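BRAMP domain protein (Streptomyces davawensis, PDB 5MLD) replaces the C-8 methyl group of riboflavin-5'-phosphate with an amino group from glutamate, a step in making the antibiotic roseoflavin. Local coordinates at the interface of chains A and B and the interface of chains A and C. Sequence-based numbering; all coordinates share one arbitrary frame. Chains: chain A/B/C, BRAMP domain protein.

Contact 1 and contact 2 join chain A to different neighbours, chain B and chain C. The centres of their C-alpha atoms lie about 22 Å apart. They share no residue. Contact 1 takes residues near the start of helix 20-34 and the stretch 172-176 of chain A, and residues 242-243 of chain B. Contact 2 pairs helix 138-152 and A:Met95 with their own copies across a two-fold axis. A:Asn134, a marginal member of contact 1, lies a few residues before helix 138-152, giving a short chain path between the two. The protein is a homotetramer, and both interfaces, repeated by symmetry, probably contribute to it.

Contact 1: the interface of chains A and B. Residues chain A 13, 18, 20, 134, 172-173, 175-176; chain B 242-243.
B:Arg242 and B:Phe243 lie against a surface of chain A that runs from A:Arg13 to A:Glu176. A direct backbone bond crosses here: A:Gly173 N donates to B:Arg242 O over 2.8 Å, nearly straight. Water 2 also meets this carbonyl oxygen, and ties it to A:Gln20 OE1 and A:Glu176 N. The same A:Gln20 OE1 accepts A:Ile175 N at 2.9 Å. The side-chain amide oxygen is thus held by water and protein together, which fixes the turn of the amide. Water 1 bridges the other end. It meets A:Arg18 O, A:Gln20 NE2 and B:Arg242 NE, the last at 2.9 Å and in the plane of the guanidinium.

The guanidinium groups of A:Arg13 and B:Arg242 lie near-parallel and offset, each rim over the other's, with planes 12° apart. The side chains run past each other in opposite directions. A:Arg13 NH1 sits 3.3 Å from B:Arg242 NH2. B:Arg242 CG stands between the backbone N and the carbonyl carbon (chi1 72°), and the chain runs extended to NE, which carries the guanidinium to A:Arg13 and water 1. B:Phe243 CD2 lies over the opposite face of the B:Arg242 guanidinium.

The B:Phe243 ring slides its CZ end between two groups of chain A. A:Gln20 NE2 lies over one face, 3.3 Å from B:Phe243 CZ, with the amide nearly perpendicular to the ring. The A:Arg18 guanidinium lies on the other side, its plane 27° from the ring, with NH2 3.5 Å from B:Phe243 CZ. A:Ile175 CD1 adds an apolar contact at 4.1 Å from B:Phe243 CZ. A:Glu176 OE1 lies 3.6 Å from B:Phe243 CA, its carboxylate nearly perpendicular to the ring.

A:Arg13, A:Gln20 and A:Asn134 bind FMN, and A:Arg13 helps to position the donor glutamate. Chain B therefore packs against chain A's active site and may help to shape it.

Contact 2: the interface of chains A and C. Residues chain A 95, 140, 144; chain C 95, 140, 144.
A:His140 NE2 and C:His140 NE2 meet tip to tip in a hydrogen bond of 2.8 Å. The angle at the hydrogen is 173°, so the bond is almost straight. The structure alone does not show which ring donates. One NE2 presumably donates and the other accepts, so the pair would differ in protonation although the heavy atoms are nearly symmetric. In each histidine CG stands anti to the backbone N (chi1 -176° in A:His140), which sends the ring toward the partner chain.

The threonines flank this pair. A:Thr144 OG1 lies at the edge of the C:His140 ring, in its plane, 3.6 Å from C:His140 CE1. C:Thr144 OG1 takes the matching place beside A:His140 CE1, at 3.8 Å. These are contacts of a hydroxyl oxygen with a ring carbon. C:Thr144 OG1 also donates to C:His140 O, one helical turn back, over 3.1 Å. This bond may help hold the C:Thr144 hydroxyl beside A:His140. The equivalent bond in chain A is weak.

The methionines supply the apolar part. A:Met95 and C:Met95 run past each other in opposite directions, and their SD atoms come to 3.7 Å. Each side chain bends at its last torsion, chi3 -86° in A:Met95. A:Thr144 CG2 packs against C:Met95 CG at 4.1 Å, and C:Thr144 CG2 meets A:Met95 in the same way.

A:His140 and A:Thr144 lie one turn apart on helix 138-152, while A:Met95 opens the short strand 95-96, just after strand 84-92. The site therefore joins this part of the flavodoxin-like fold to its symmetry mate.

Contact 1: the interface of chains A and B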
# COMPACT_ATOMS: atom_id res chain seq x y z
N ARG A 13 -17.43 8.88 -14.47
CA ARG A 13 -18.60 9.08 -15.32
C ARG A 13 -19.04 10.54 -15.27
O ARG A 13 -19.18 11.12 -14.19
CB ARG A 13 -19.73 8.13 -14.92
CG ARG A 13 -20.40 8.43 -13.58
CD ARG A 13 -21.14 7.21 -13.06
NE ARG A 13 -20.22 6.25 -12.48
CZ ARG A 13 -19.85 5.10 -13.05
NH1 ARG A 13 -20.33 4.74 -14.23
NH2 ARG A 13 -18.98 4.32 -12.41
N ARG A 18 -25.40 8.57 -12.89
CA ARG A 18 -25.54 8.34 -11.46
C ARG A 18 -24.26 7.74 -10.90
O ARG A 18 -23.73 6.76 -11.43
CB ARG A 18 -26.73 7.42 -11.20
CG ARG A 18 -27.13 7.38 -9.74
CD ARG A 18 -28.47 6.67 -9.55
NE ARG A 18 -28.64 5.54 -10.47
CZ ARG A 18 -29.56 4.57 -10.32
NH1 ARG A 18 -30.38 4.59 -9.27
NH2 ARG A 18 -29.66 3.59 -11.21
N GLN A 20 -22.18 6.12 -7.59
CA GLN A 20 -22.26 5.48 -6.27
C GLN A 20 -21.68 6.39 -5.19
O GLN A 20 -22.26 6.55 -4.11
CB GLN A 20 -21.52 4.13 -6.28
CG GLN A 20 -21.79 3.18 -7.48
CD GLN A 20 -23.21 2.65 -7.52
OE1 GLN A 20 -23.70 2.08 -6.54
NE2 GLN A 20 -23.88 2.84 -8.66
N ASN A 134 -16.61 -1.56 -4.47
CA ASN A 134 -17.53 -2.69 -4.40
C ASN A 134 -17.16 -3.68 -3.29
O ASN A 134 -18.05 -4.38 -2.79
CB ASN A 134 -17.58 -3.43 -5.75
CG ASN A 134 -18.37 -2.66 -6.79
OD1 ASN A 134 -18.90 -1.57 -6.51
ND2 ASN A 134 -18.46 -3.21 -8.00
N PRO A 172 -22.91 -5.86 -5.97
CA PRO A 172 -23.05 -4.52 -6.57
C PRO A 172 -22.54 -3.39 -5.67
O PRO A 172 -22.00 -3.66 -4.59
CB PRO A 172 -24.55 -4.40 -6.76
CG PRO A 172 -25.11 -5.17 -5.59
CD PRO A 172 -24.21 -6.38 -5.51
N GLY A 173 -22.70 -2.15 -6.12
CA GLY A 173 -22.21 -0.99 -5.40
C GLY A 173 -23.18 -0.43 -4.37
O GLY A 173 -24.17 -1.05 -4.00
N ILE A 175 -25.51 1.75 -4.34
CA ILE A 175 -26.93 1.97 -4.62
C ILE A 175 -27.73 0.68 -4.44
O ILE A 175 -28.60 0.59 -3.57
CB ILE A 175 -27.13 2.58 -6.02
CG1 ILE A 175 -26.60 4.01 -6.03
CG2 ILE A 175 -28.61 2.55 -6.42
CD1 ILE A 175 -26.55 4.65 -7.40
N GLU A 176 -27.42 -0.34 -5.24
CA GLU A 176 -28.11 -1.62 -5.08
C GLU A 176 -27.83 -2.26 -3.74
O GLU A 176 -28.67 -3.02 -3.23
CB GLU A 176 -27.73 -2.59 -6.20
CG GLU A 176 -28.62 -2.50 -7.41
CD GLU A 176 -28.24 -3.51 -8.48
OE1 GLU A 176 -27.23 -4.22 -8.30
OE2 GLU A 176 -28.98 -3.61 -9.48
N ARG B 242 -21.12 -2.65 -10.65
CA ARG B 242 -21.79 -1.91 -9.59
C ARG B 242 -23.31 -2.07 -9.64
O ARG B 242 -23.97 -1.84 -8.62
CB ARG B 242 -21.43 -0.43 -9.69
CG ARG B 242 -22.05 0.27 -10.88
CD ARG B 242 -21.21 1.44 -11.38
NE ARG B 242 -21.92 2.16 -12.43
CZ ARG B 242 -22.07 1.74 -13.68
NH1 ARG B 242 -21.54 0.59 -14.08
NH2 ARG B 242 -22.76 2.47 -14.53
N PHE B 243 -23.87 -2.44 -10.79
CA PHE B 243 -25.29 -2.78 -10.92
C PHE B 243 -25.40 -4.20 -11.45
O PHE B 243 -24.85 -4.51 -12.51
CB PHE B 243 -26.02 -1.86 -11.89
CG PHE B 243 -26.13 -0.42 -11.44
CD1 PHE B 243 -27.00 -0.06 -10.43
CD2 PHE B 243 -25.44 0.57 -12.11
CE1 PHE B 243 -27.13 1.27 -10.05
CE2 PHE B 243 -25.58 1.91 -11.74
CZ PHE B 243 -26.42 2.25 -10.72
O HOH W 1 -22.39 4.44 -10.76
O HOH W 2 -25.41 -0.08 -7.17

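Contact 2: the interface of chains A and C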
# COMPACT_ATOMS: atom_id res chain seq x y z
N MET A 95 -6.67 1.75 -5.72
CA MET A 95 -6.24 3.14 -5.57
C MET A 95 -7.45 4.06 -5.66
O MET A 95 -8.58 3.61 -5.90
CB MET A 95 -5.22 3.53 -6.65
CG MET A 95 -3.95 2.68 -6.65
SD MET A 95 -2.89 3.10 -8.05
CE MET A 95 -3.59 2.06 -9.31
N HIS A 140 -6.38 1.23 2.37
CA HIS A 140 -5.19 1.41 1.54
C HIS A 140 -5.23 2.75 0.81
O HIS A 140 -4.24 3.50 0.80
CB HIS A 140 -5.10 0.24 0.55
CG HIS A 140 -3.87 0.25 -0.31
ND1 HIS A 140 -3.78 -0.47 -1.48
CD2 HIS A 140 -2.68 0.88 -0.16
CE1 HIS A 140 -2.59 -0.28 -2.02
NE2 HIS A 140 -1.90 0.53 -1.24
N THR A 144 -2.76 6.17 1.30
CA THR A 144 -2.02 6.80 0.21
C THR A 144 -2.45 8.25 -0.00
O THR A 144 -1.60 9.15 -0.10
CB THR A 144 -2.20 5.98 -1.07
OG1 THR A 144 -1.68 4.66 -0.86
CG2 THR A 144 -1.44 6.60 -2.20
N MET C 95 2.43 5.91 -6.29
CA MET C 95 1.67 5.07 -7.20
C MET C 95 2.36 5.04 -8.56
O MET C 95 3.34 5.75 -8.80
CB MET C 95 0.24 5.60 -7.36
CG MET C 95 -0.57 5.53 -6.05
SD MET C 95 -2.23 6.24 -6.30
CE MET C 95 -1.90 7.98 -6.15
N HIS C 140 5.97 -0.60 -3.31
CA HIS C 140 4.54 -0.36 -3.18
C HIS C 140 3.85 -0.41 -4.54
O HIS C 140 2.80 -1.06 -4.69
CB HIS C 140 4.31 0.98 -2.49
CG HIS C 140 2.87 1.25 -2.17
ND1 HIS C 140 2.39 2.52 -1.96
CD2 HIS C 140 1.82 0.41 -2.02
CE1 HIS C 140 1.10 2.46 -1.70
NE2 HIS C 140 0.73 1.19 -1.73
N THR C 144 1.03 -3.17 -6.04
CA THR C 144 -0.28 -2.79 -6.55
C THR C 144 -0.44 -3.18 -8.01
O THR C 144 -1.48 -3.72 -8.40
CB THR C 144 -0.49 -1.28 -6.39
OG1 THR C 144 -0.32 -0.93 -5.01
CG2 THR C 144 -1.89 -0.87 -6.88